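PDB 6C30: GNAT family acetyltransferase from Mycobacterium smegmatis, which probably transfers the acetyl group of acetyl-CoA to the N-terminal amine of protein substrates, as other RimJ-type GNAT enzymes do. Local coordinates for residues A[42-47]-A[60-65]; A[34-39]-A[96-101]; A[141-144]-A[150-153]. All coordinates share one frame; numbering follows the deposited sequence. Where two conformers were deposited one is given.

Interaction 1: residues A[42-47]-A[60-65]; sequences RIRLAD and MDWKVR
The indole N-H of W62 reaches the backbone carbonyl of R44, with NE1 2.9 Å from R44 O and the N-H pointing almost straight at it (162°). This bond ties the last turn of helix 37-46 to the short helix 62-65 within the GNAT domain. R44 O lies near the indole plane, at its edge, whereas NE1 stands well above the plane of the carbonyl, 50° out of it. Further along the same indole, the guanidinium of R44 runs nearly parallel to the ring plane and brings its NH2 to 3.7 Å from W62 CH2. Bends at chi2 and chi3 fold the arginine back to that place. A salt bridge from R44 NH2 to E55 and a bond to H66 fix its end, and the cation also meets the ring of W120. L45 lays CD2 against the backbone of K63, 3.7 Å from its CA, and more loosely against the indole at CD1. L51 and Q48 of helix 48-51 add to the packing round W62. D61, just before W62, is the N-cap of helix 62-65. Its carboxylate is weakly bridged by the amine of K63, and the capping bond itself runs from the amide K63 N to D61 OD2 at 2.9 Å, met from above the carboxylate plane.

Interaction 2: residues A[34-39]-A[96-101]; sequences MRDAAA and GEFVGQ
F98 turns its side chain from the sheet toward segment 34-39, where the methyl of A39 on helix 37-46 and the side chain of D36, close to the start of that helix, receive the ring. The tight part is apolar: A39 CB lies 4.0 Å from F98 CB and only slightly farther from the ring carbon CG, so the methyl packs at the root of the phenyl group. Farther out along the ring D36 takes over. Its OD1 comes to 3.8 Å from F98 CD1 at the ring edge, close to the ring plane, while D36 CB lies 4.0 Å from F98 CE1. Carboxylate and ring planes are inclined by 60°, and this C-H edge may help accommodate the charge, but the polar grip is with R30, which forms a salt bridge to D36 OD2, an atom that also accepts from the amide of R33. F98 CG stands anti to the backbone N (chi1 -177°), which sends the ring across to the helix. One ring face is met by the carbonyl of G100, with the O 3.9 Å above the plane and offset toward the rim. V99 and G100 together face I92, making a classic beta bulge in the antiparallel pair of strands 88-94 and 97-105 of the GNAT sheet. Both F98 and D36 are buried, the phenyl being enclosed further by V91, W40 and I43. The outer side is looser and more polar: the exposed R35, next to D36, reaches across to the second subunit, where its NH1 forms a salt bridge with D95 of that chain.

Interaction 3: residues A[141-144]-A[150-153]; sequences HCFT and RIEA
Both terminal nitrogens of R150 grip one oxygen, E152 OE2: NH1 at 2.9 Å and NH2 at 3.1 Å from it. OE2 lies in the guanidinium plane, at its edge. NH2 meets OE2 on its anti lone pair, whereas NH1 arrives from above the carboxylate plane. The same guanidinium forms a salt bridge with E174 and bonds S114, so several partners fix its rotation. The backbone of R150 faces the helix instead. F143 sets its ring edge against it, CE1 lying 3.6 Å from R150 N with the nitrogen near the ring plane, and the same CE1 is 3.9 Å from I151 CG1. I151 wedges inward, its CD1 meeting C142 SG at 3.7 Å and its CG1 lying against C142 CB. With both chi angles near -65°, CD1 is folded back toward the cysteine. L200 and A197 touch F143 as well. The contact brackets the loop between helix 130-143 and strand 150-155 of a beta-alpha-beta unit: the helix ends here, and the strand begins in the sheet between parallel strand 114-121 and antiparallel strand 186-196, with I151 also resting on A115 and I117 of the former.

In the fold
Interactions 1 and 2 share helix 37-46, the first using its end and the second its beginning, and their centres lie 14 Å apart. They touch directly where I43 CD1 packs 3.7 Å from F98 O. Interaction 3 lies on the opposite side of the chain's centre, its centre 23 Å from that of interaction 2 and 29 Å from that of interaction 1; interactions 2 and 3 nevertheless reach the same sheet. In GNAT enzymes acetyl-CoA usually binds in the gap where the strands corresponding to 114-121 and 150-155 splay apart. Interaction 3 sits at the start of 150-155, where the two strands are still paired, and so probably away from that cleft. No cofactor is bound in this apo form.

Interaction 1: residues A[42-47]-A[60-65]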
loop_
_atom_site.group_PDB
_atom_site.type_symbol
_atom_site.label_atom_id
_atom_site.label_comp_id
_atom_site.label_asym_id
_atom_site.label_seq_id
_atom_site.Cartn_x
_atom_site.Cartn_y
_atom_site.Cartn_z
ATOM N N ARG A 42 -4.736 19.321 -1.784
ATOM C CA ARG A 42 -4.121 19.999 -0.653
ATOM C C ARG A 42 -2.643 20.269 -0.925
ATOM O O ARG A 42 -2.157 21.403 -0.754
ATOM C CB ARG A 42 -4.289 19.159 0.616
ATOM C CG ARG A 42 -3.770 19.813 1.885
ATOM C CD ARG A 42 -3.759 18.805 3.035
ATOM N NE ARG A 42 -2.771 17.755 2.801
ATOM C CZ ARG A 42 -3.056 16.461 2.667
ATOM N NH1 ARG A 42 -4.308 16.036 2.758
ATOM N NH2 ARG A 42 -2.081 15.591 2.445
ATOM N N ILE A 43 -1.930 19.241 -1.362
ATOM C CA ILE A 43 -0.491 19.384 -1.558
ATOM C C ILE A 43 -0.168 20.264 -2.769
ATOM O O ILE A 43 0.695 21.142 -2.676
ATOM C CB ILE A 43 0.186 18.017 -1.706
ATOM C CG1 ILE A 43 -0.058 17.182 -0.442
ATOM C CG2 ILE A 43 1.680 18.195 -1.939
ATOM C CD1 ILE A 43 0.303 15.725 -0.599
ATOM N N ARG A 44 -0.850 20.071 -3.894
ATOM C CA ARG A 44 -0.535 20.851 -5.096
ATOM C C ARG A 44 -0.850 22.328 -4.873
ATOM O O ARG A 44 -0.155 23.204 -5.393
ATOM C CB ARG A 44 -1.312 20.344 -6.314
ATOM C CG ARG A 44 -0.997 18.916 -6.752
ATOM C CD ARG A 44 0.269 18.837 -7.545
ATOM N NE ARG A 44 0.158 19.506 -8.841
ATOM C CZ ARG A 44 1.065 19.377 -9.793
ATOM N NH1 ARG A 44 2.122 18.593 -9.606
ATOM N NH2 ARG A 44 0.897 20.017 -10.939
ATOM N N LEU A 45 -1.896 22.621 -4.104
ATOM C CA LEU A 45 -2.209 24.022 -3.799
ATOM C C LEU A 45 -1.152 24.603 -2.862
ATOM O O LEU A 45 -0.668 25.713 -3.099
ATOM C CB LEU A 45 -3.604 24.157 -3.184
ATOM C CG LEU A 45 -4.791 23.930 -4.127
ATOM C CD1 LEU A 45 -6.071 23.877 -3.303
ATOM C CD2 LEU A 45 -4.894 25.005 -5.213
ATOM N N ALA A 46 -0.754 23.854 -1.840
ATOM C CA ALA A 46 0.220 24.364 -0.880
ATOM C C ALA A 46 1.573 24.564 -1.543
ATOM O O ALA A 46 2.311 25.494 -1.199
ATOM C CB ALA A 46 0.349 23.428 0.294
ATOM N N ASP A 47 1.883 23.705 -2.509
ATOM C CA ASP A 47 3.189 23.721 -3.165
ATOM C C ASP A 47 3.202 24.489 -4.482
ATOM O O ASP A 47 4.150 24.340 -5.267
ATOM C CB ASP A 47 3.675 22.298 -3.430
ATOM C CG ASP A 47 4.264 21.635 -2.211
ATOM O OD1 ASP A 47 4.373 22.288 -1.148
ATOM O OD2 ASP A 47 4.653 20.464 -2.333
ATOM N N MET A 60 -4.927 27.733 -17.303
ATOM C CA MET A 60 -5.881 28.160 -16.297
ATOM C C MET A 60 -5.190 28.466 -14.982
ATOM O O MET A 60 -4.015 28.140 -14.783
ATOM C CB MET A 60 -6.968 27.108 -16.103
ATOM C CG MET A 60 -6.496 25.888 -15.370
ATOM S SD MET A 60 -7.711 24.549 -15.386
ATOM C CE MET A 60 -7.346 23.789 -16.953
ATOM N N ASP A 61 -5.920 29.128 -14.097
ATOM C CA ASP A 61 -5.386 29.511 -12.817
ATOM C C ASP A 61 -5.018 28.265 -12.025
ATOM O O ASP A 61 -5.748 27.274 -12.047
ATOM C CB ASP A 61 -6.406 30.354 -12.062
ATOM C CG ASP A 61 -5.919 30.770 -10.707
ATOM O OD1 ASP A 61 -5.075 31.688 -10.633
ATOM O OD2 ASP A 61 -6.380 30.174 -9.716
ATOM N N TRP A 62 -3.888 28.315 -11.332
ATOM C CA TRP A 62 -3.396 27.179 -10.556
ATOM C C TRP A 62 -4.427 26.695 -9.556
ATOM O O TRP A 62 -4.561 25.484 -9.328
ATOM C CB TRP A 62 -2.112 27.556 -9.822
ATOM C CG TRP A 62 -1.433 26.396 -9.158
ATOM C CD1 TRP A 62 -1.633 25.930 -7.885
ATOM C CD2 TRP A 62 -0.432 25.558 -9.737
ATOM N NE1 TRP A 62 -0.813 24.857 -7.643
ATOM C CE2 TRP A 62 -0.067 24.605 -8.766
ATOM C CE3 TRP A 62 0.193 25.521 -10.989
ATOM C CZ2 TRP A 62 0.896 23.619 -9.008
ATOM C CZ3 TRP A 62 1.146 24.543 -11.226
ATOM C CH2 TRP A 62 1.485 23.602 -10.241
ATOM N N LYS A 63 -5.146 27.629 -8.936
ATOM C CA LYS A 63 -6.080 27.270 -7.879
ATOM C C LYS A 63 -7.336 26.630 -8.444
ATOM O O LYS A 63 -7.995 25.844 -7.761
ATOM C CB LYS A 63 -6.424 28.501 -7.037
ATOM C CG LYS A 63 -5.205 29.057 -6.304
ATOM C CD LYS A 63 -5.557 30.231 -5.403
ATOM C CE LYS A 63 -5.990 31.443 -6.210
ATOM N NZ LYS A 63 -4.944 31.889 -7.184
ATOM N N VAL A 64 -7.651 26.945 -9.694
ATOM C CA VAL A 64 -8.786 26.326 -10.366
ATOM C C VAL A 64 -8.404 24.914 -10.792
ATOM O O VAL A 64 -9.148 23.956 -10.561
ATOM C CB VAL A 64 -9.239 27.153 -11.585
ATOM C CG1 VAL A 64 -10.266 26.383 -12.401
ATOM C CG2 VAL A 64 -9.800 28.489 -11.129
ATOM N N ARG A 65 -7.234 24.789 -11.403
ATOM C CA ARG A 65 -6.729 23.506 -11.870
ATOM C C ARG A 65 -6.620 22.496 -10.735
ATOM O O ARG A 65 -6.906 21.313 -10.926
ATOM C CB ARG A 65 -5.364 23.684 -12.552
ATOM C CG ARG A 65 -4.644 22.389 -12.914
ATOM C CD ARG A 65 -5.393 21.589 -13.984
ATOM N NE ARG A 65 -4.600 20.446 -14.427
ATOM C CZ ARG A 65 -4.947 19.630 -15.416
ATOM N NH1 ARG A 65 -6.089 19.821 -16.062
ATOM N NH2 ARG A 65 -4.157 18.614 -15.747
#

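Interaction 2: residues A[34-39]-A[96-101]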
loop_
_atom_site.group_PDB
_atom_site.type_symbol
_atom_site.label_atom_id
_atom_site.label_comp_id
_atom_site.label_asym_id
_atom_site.label_seq_id
_atom_site.Cartn_x
_atom_site.Cartn_y
_atom_site.Cartn_z
ATOM N N MET A 34 -9.582 7.884 -7.570
ATOM C CA MET A 34 -10.438 9.036 -7.291
ATOM C C MET A 34 -10.316 9.565 -5.865
ATOM O O MET A 34 -10.390 10.773 -5.647
ATOM C CB MET A 34 -11.915 8.701 -7.593
ATOM C CG MET A 34 -12.179 8.400 -9.053
ATOM S SD MET A 34 -11.882 9.853 -10.075
ATOM C CE MET A 34 -11.992 9.155 -11.704
ATOM N N ARG A 35 -10.104 8.677 -4.895
ATOM C CA ARG A 35 -10.004 9.104 -3.508
ATOM C C ARG A 35 -8.747 9.927 -3.214
ATOM O O ARG A 35 -8.611 10.468 -2.120
ATOM C CB ARG A 35 -10.052 7.889 -2.579
ATOM C CG ARG A 35 -11.433 7.247 -2.468
ATOM C CD ARG A 35 -11.974 7.426 -1.061
ATOM N NE ARG A 35 -13.388 7.086 -0.942
ATOM C CZ ARG A 35 -13.848 5.880 -0.630
ATOM N NH1 ARG A 35 -13.002 4.868 -0.433
ATOM N NH2 ARG A 35 -15.156 5.679 -0.527
ATOM N N ASP A 36 -7.859 10.060 -4.198
ATOM C CA ASP A 36 -6.687 10.908 -4.014
ATOM C C ASP A 36 -6.991 12.397 -4.101
ATOM O O ASP A 36 -6.089 13.203 -3.884
ATOM C CB ASP A 36 -5.617 10.568 -5.052
ATOM C CG ASP A 36 -4.980 9.211 -4.818
ATOM O OD1 ASP A 36 -4.820 8.830 -3.630
ATOM O OD2 ASP A 36 -4.638 8.548 -5.825
ATOM N N ALA A 37 -8.228 12.774 -4.433
ATOM C CA ALA A 37 -8.536 14.183 -4.687
ATOM C C ALA A 37 -8.109 15.084 -3.543
ATOM O O ALA A 37 -7.490 16.128 -3.769
ATOM C CB ALA A 37 -10.021 14.366 -4.966
ATOM N N ALA A 38 -8.415 14.699 -2.309
ATOM C CA ALA A 38 -8.153 15.603 -1.196
ATOM C C ALA A 38 -6.662 15.843 -0.984
ATOM O O ALA A 38 -6.243 17.002 -0.830
ATOM C CB ALA A 38 -8.792 15.069 0.083
ATOM N N ALA A 39 -5.862 14.784 -1.005
ATOM C CA ALA A 39 -4.429 14.937 -0.770
ATOM C C ALA A 39 -3.751 15.625 -1.950
ATOM O O ALA A 39 -2.932 16.538 -1.763
ATOM C CB ALA A 39 -3.785 13.588 -0.510
ATOM N N GLY A 96 2.318 4.671 3.250
ATOM C CA GLY A 96 0.934 4.562 2.818
ATOM C C GLY A 96 0.259 5.862 2.400
ATOM O O GLY A 96 -0.876 5.821 1.917
ATOM N N GLU A 97 0.927 7.000 2.589
ATOM C CA GLU A 97 0.330 8.302 2.302
ATOM C C GLU A 97 0.766 8.844 0.955
ATOM O O GLU A 97 1.934 8.778 0.604
ATOM C CB GLU A 97 0.701 9.314 3.391
ATOM C CG GLU A 97 0.152 8.966 4.763
ATOM C CD GLU A 97 0.434 10.040 5.801
ATOM O OE1 GLU A 97 1.367 10.851 5.596
ATOM O OE2 GLU A 97 -0.301 10.082 6.812
ATOM N N PHE A 98 -0.193 9.391 0.212
ATOM C CA PHE A 98 0.091 10.140 -1.015
ATOM C C PHE A 98 1.110 11.238 -0.729
ATOM O O PHE A 98 0.823 12.128 0.078
ATOM C CB PHE A 98 -1.221 10.743 -1.531
ATOM C CG PHE A 98 -1.122 11.510 -2.849
ATOM C CD1 PHE A 98 -1.813 11.064 -3.961
ATOM C CD2 PHE A 98 -0.418 12.706 -2.953
ATOM C CE1 PHE A 98 -1.765 11.763 -5.173
ATOM C CE2 PHE A 98 -0.376 13.409 -4.157
ATOM C CZ PHE A 98 -1.046 12.927 -5.267
ATOM N N VAL A 99 2.270 11.196 -1.384
ATOM C CA VAL A 99 3.244 12.283 -1.229
ATOM C C VAL A 99 3.753 12.791 -2.573
ATOM O O VAL A 99 4.669 13.612 -2.617
ATOM C CB VAL A 99 4.467 11.872 -0.353
ATOM C CG1 VAL A 99 4.036 11.572 1.098
ATOM C CG2 VAL A 99 5.231 10.715 -0.977
ATOM N N GLY A 100 3.157 12.325 -3.668
ATOM C CA GLY A 100 3.527 12.821 -4.982
ATOM C C GLY A 100 3.089 11.847 -6.047
ATOM O O GLY A 100 2.315 10.920 -5.772
ATOM N N GLN A 101 3.605 12.042 -7.257
ATOM C CA GLN A 101 3.261 11.197 -8.395
ATOM C C GLN A 101 4.491 10.790 -9.166
ATOM O O GLN A 101 5.496 11.508 -9.182
ATOM C CB GLN A 101 2.292 11.913 -9.339
ATOM C CG GLN A 101 0.864 11.986 -8.821
ATOM C CD GLN A 101 0.006 12.899 -9.667
ATOM O OE1 GLN A 101 -0.128 14.091 -9.383
ATOM N NE2 GLN A 101 -0.544 12.351 -10.758
#

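Interaction 3: residues A[141-144]-A[150-153]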
loop_
_atom_site.group_PDB
_atom_site.type_symbol
_atom_site.label_atom_id
_atom_site.label_comp_id
_atom_site.label_asym_id
_atom_site.label_seq_id
_atom_site.Cartn_x
_atom_site.Cartn_y
_atom_site.Cartn_z
ATOM N N HIS A 141 10.146 -1.307 -13.057
ATOM C CA HIS A 141 8.860 -1.727 -13.582
ATOM C C HIS A 141 8.794 -1.605 -15.108
ATOM O O HIS A 141 8.307 -2.501 -15.795
ATOM C CB HIS A 141 7.746 -0.905 -12.936
ATOM C CG HIS A 141 6.381 -1.445 -13.196
ATOM N ND1 HIS A 141 5.952 -2.646 -12.677
ATOM C CD2 HIS A 141 5.349 -0.957 -13.926
ATOM C CE1 HIS A 141 4.711 -2.874 -13.070
ATOM N NE2 HIS A 141 4.320 -1.862 -13.825
ATOM N N CYS A 142 9.286 -0.490 -15.635
ATOM C CA CYS A 142 9.253 -0.261 -17.078
ATOM C C CYS A 142 10.096 -1.264 -17.852
ATOM O O CYS A 142 9.703 -1.700 -18.931
ATOM C CB CYS A 142 9.726 1.155 -17.399
ATOM S SG CYS A 142 8.475 2.417 -17.055
ATOM N N PHE A 143 11.254 -1.615 -17.303
ATOM C CA PHE A 143 12.189 -2.484 -18.014
ATOM C C PHE A 143 11.867 -3.963 -17.798
ATOM O O PHE A 143 12.492 -4.834 -18.410
ATOM C CB PHE A 143 13.631 -2.178 -17.588
ATOM C CG PHE A 143 14.146 -0.846 -18.080
ATOM C CD1 PHE A 143 13.701 -0.306 -19.274
ATOM C CD2 PHE A 143 15.078 -0.138 -17.338
ATOM C CE1 PHE A 143 14.186 0.928 -19.715
ATOM C CE2 PHE A 143 15.561 1.090 -17.774
ATOM C CZ PHE A 143 15.119 1.615 -18.966
ATOM N N THR A 144 10.885 -4.250 -16.945
ATOM C CA THR A 144 10.426 -5.626 -16.755
ATOM C C THR A 144 8.981 -5.774 -17.232
ATOM O O THR A 144 8.738 -6.155 -18.382
ATOM C CB THR A 144 10.564 -6.084 -15.280
ATOM O OG1 THR A 144 9.870 -5.180 -14.405
ATOM C CG2 THR A 144 12.029 -6.131 -14.875
ATOM N N ARG A 150 13.714 1.662 -23.203
ATOM C CA ARG A 150 14.281 2.981 -22.958
ATOM C C ARG A 150 13.297 3.844 -22.179
ATOM O O ARG A 150 12.094 3.795 -22.430
ATOM C CB ARG A 150 14.648 3.636 -24.293
ATOM C CG ARG A 150 15.211 5.044 -24.223
ATOM C CD ARG A 150 15.694 5.513 -25.611
ATOM N NE ARG A 150 16.185 6.887 -25.558
ATOM C CZ ARG A 150 15.398 7.956 -25.542
ATOM N NH1 ARG A 150 14.078 7.806 -25.598
ATOM N NH2 ARG A 150 15.927 9.170 -25.477
ATOM N N ILE A 151 13.817 4.616 -21.232
ATOM C CA ILE A 151 13.041 5.640 -20.547
ATOM C C ILE A 151 13.797 6.962 -20.613
ATOM O O ILE A 151 15.012 7.014 -20.372
ATOM C CB ILE A 151 12.762 5.252 -19.085
ATOM C CG1 ILE A 151 11.850 4.017 -19.021
ATOM C CG2 ILE A 151 12.147 6.415 -18.311
ATOM C CD1 ILE A 151 10.464 4.230 -19.610
ATOM N N GLU A 152 13.089 8.033 -20.963
ATOM C CA GLU A 152 13.684 9.358 -21.007
ATOM C C GLU A 152 12.957 10.311 -20.072
ATOM O O GLU A 152 11.863 10.002 -19.592
ATOM C CB GLU A 152 13.653 9.919 -22.431
ATOM C CG GLU A 152 12.236 10.181 -22.931
ATOM C CD GLU A 152 12.178 10.701 -24.354
ATOM O OE1 GLU A 152 11.158 11.323 -24.706
ATOM O OE2 GLU A 152 13.134 10.486 -25.138
ATOM N N ALA A 153 13.574 11.456 -19.816
ATOM C CA ALA A 153 12.948 12.517 -19.026
ATOM C C ALA A 153 13.432 13.859 -19.530
ATOM O O ALA A 153 14.499 13.958 -20.155
ATOM C CB ALA A 153 13.260 12.369 -17.541
#